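Local coordinates for oligopeptide-binding protein oppA (Lactococcus lactis, PDB 3DRF) that captures oligopeptides in a voluminous cavity, closing on them like a Venus flytrap, and serves the OppABCDF ABC transporter in peptide uptake, at residues K290-L295 and P547-V552. Residues are numbered along the deposited sequence; the frame is centred on the assembly and turned at random.
Sequences KGYKVL and PVNKRV
Lys293 and Val548 form the hydrogen-bonded pair of this antiparallel ladder: Lys293 N gives to Val548 O and Val548 N to Lys293 O, both at 2.9 Å. A third backbone bond follows where the second strand gives way to a type I turn, Lys550 N to Gly291 O (3.0 Å, 162° at the hydrogen). Gly291 N is met by a water that also accepts from Lys550 NZ at 2.6 Å. Tyr292 N, by contrast, is buried without a partner.

The Tyr292 ring sits obliquely beside the Val548-Asn549 peptide, CD1 3.4 Å from Asn549 N. Its hydroxyl bonds Leu267 O and accepts a hydrogen bond from a second water, which accepts from Asn549 ND2. Asn549 OD1, in an Asx turn, receives Arg551 N in the carbonyl plane at 2.8 Å, so both ends of that amide are engaged.

Beside Val548, Leu295 CD1 lies 3.7 Å from Val548 CG2; Met555 touches both. The ladder joins the start of strand 292-307 to the end of strand 536-549 and continues in a Leu295-Thr546 backbone bond. Helix 283-287 packs on Val294 and Pro547. Asn549, through its backbone, and Arg551, by a salt bridge, tie this end of the mixed sheet to Asp273, just before edge strand 274-276 of the five-stranded sheet.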
# COMPACT_ATOMS: atom_id res chain seq x y z
N LYS A 290 -14.89 23.05 17.14
CA LYS A 290 -14.23 23.50 18.32
C LYS A 290 -13.72 22.27 19.13
O LYS A 290 -14.29 21.20 19.12
CB LYS A 290 -15.22 24.32 19.15
CG LYS A 290 -15.70 25.63 18.44
CD LYS A 290 -14.58 26.46 17.79
CE LYS A 290 -15.13 27.62 16.96
NZ LYS A 290 -14.04 28.27 16.18
N GLY A 291 -12.62 22.49 19.78
CA GLY A 291 -12.06 21.50 20.67
C GLY A 291 -11.04 20.53 20.09
O GLY A 291 -10.62 19.67 20.78
N TYR A 292 -10.67 20.76 18.84
CA TYR A 292 -9.68 19.91 18.14
C TYR A 292 -8.52 20.72 17.54
O TYR A 292 -8.73 21.83 17.13
CB TYR A 292 -10.39 19.12 17.02
CG TYR A 292 -11.33 18.01 17.53
CD1 TYR A 292 -10.87 16.71 17.77
CD2 TYR A 292 -12.65 18.28 17.80
CE1 TYR A 292 -11.70 15.75 18.24
CE2 TYR A 292 -13.45 17.35 18.28
CZ TYR A 292 -13.01 16.10 18.50
OH TYR A 292 -13.91 15.17 18.93
N LYS A 293 -7.32 20.13 17.55
CA LYS A 293 -6.12 20.52 16.81
C LYS A 293 -6.10 19.65 15.54
O LYS A 293 -6.43 18.52 15.61
CB LYS A 293 -4.90 20.24 17.70
CG LYS A 293 -3.57 20.62 17.08
CD LYS A 293 -2.42 20.49 18.06
CE LYS A 293 -1.13 20.75 17.41
NZ LYS A 293 0.01 20.62 18.37
N VAL A 294 -5.75 20.18 14.40
CA VAL A 294 -5.70 19.40 13.17
C VAL A 294 -4.27 19.27 12.69
O VAL A 294 -3.66 20.26 12.34
CB VAL A 294 -6.58 20.01 12.11
CG1 VAL A 294 -6.58 19.17 10.87
CG2 VAL A 294 -8.03 20.17 12.64
N LEU A 295 -3.73 18.06 12.74
CA LEU A 295 -2.36 17.79 12.33
C LEU A 295 -2.33 17.48 10.85
O LEU A 295 -3.32 17.11 10.33
CB LEU A 295 -1.81 16.61 13.14
CG LEU A 295 -1.92 16.71 14.67
CD1 LEU A 295 -1.35 15.45 15.29
CD2 LEU A 295 -1.14 17.92 15.09
N PRO A 547 -7.60 15.06 12.95
CA PRO A 547 -8.02 15.85 14.11
C PRO A 547 -7.71 15.12 15.45
O PRO A 547 -7.83 13.95 15.57
CB PRO A 547 -9.54 15.98 13.91
CG PRO A 547 -9.94 14.72 13.21
CD PRO A 547 -8.74 14.36 12.32
N VAL A 548 -7.29 15.92 16.42
CA VAL A 548 -6.88 15.45 17.73
C VAL A 548 -7.56 16.31 18.81
O VAL A 548 -7.39 17.49 18.82
CB VAL A 548 -5.34 15.53 17.90
CG1 VAL A 548 -4.96 15.01 19.27
CG2 VAL A 548 -4.63 14.74 16.77
N ASN A 549 -8.32 15.69 19.70
CA ASN A 549 -9.00 16.41 20.81
C ASN A 549 -7.93 17.12 21.61
O ASN A 549 -6.89 16.62 21.86
CB ASN A 549 -9.78 15.40 21.67
CG ASN A 549 -10.56 16.05 22.79
OD1 ASN A 549 -10.01 16.61 23.70
ND2 ASN A 549 -11.84 15.91 22.72
N LYS A 550 -8.24 18.35 22.03
CA LYS A 550 -7.28 19.14 22.82
C LYS A 550 -6.85 18.54 24.17
O LYS A 550 -5.88 18.92 24.67
CB LYS A 550 -7.73 20.62 22.94
CG LYS A 550 -7.72 21.30 21.61
CD LYS A 550 -8.02 22.78 21.72
CE LYS A 550 -8.35 23.39 20.41
NZ LYS A 550 -8.87 24.83 20.54
N ARG A 551 -7.58 17.56 24.66
CA ARG A 551 -7.19 16.90 25.89
C ARG A 551 -5.96 15.97 25.69
O ARG A 551 -5.28 15.65 26.62
CB ARG A 551 -8.36 16.12 26.50
CG ARG A 551 -8.56 14.72 25.87
CD ARG A 551 -9.65 13.98 26.58
NE ARG A 551 -9.74 12.57 26.20
CZ ARG A 551 -9.63 11.55 27.03
NH1 ARG A 551 -9.34 11.73 28.29
NH2 ARG A 551 -9.72 10.32 26.57
N VAL A 552 -5.68 15.61 24.43
CA VAL A 552 -4.58 14.69 24.11
C VAL A 552 -3.25 15.39 23.97
O VAL A 552 -3.15 16.37 23.27
CB VAL A 552 -4.86 13.92 22.76
CG1 VAL A 552 -3.76 12.89 22.52
CG2 VAL A 552 -6.22 13.23 22.79
O HOH W 1 -11.39 25.23 19.89
O HOH W 2 -13.13 14.06 21.32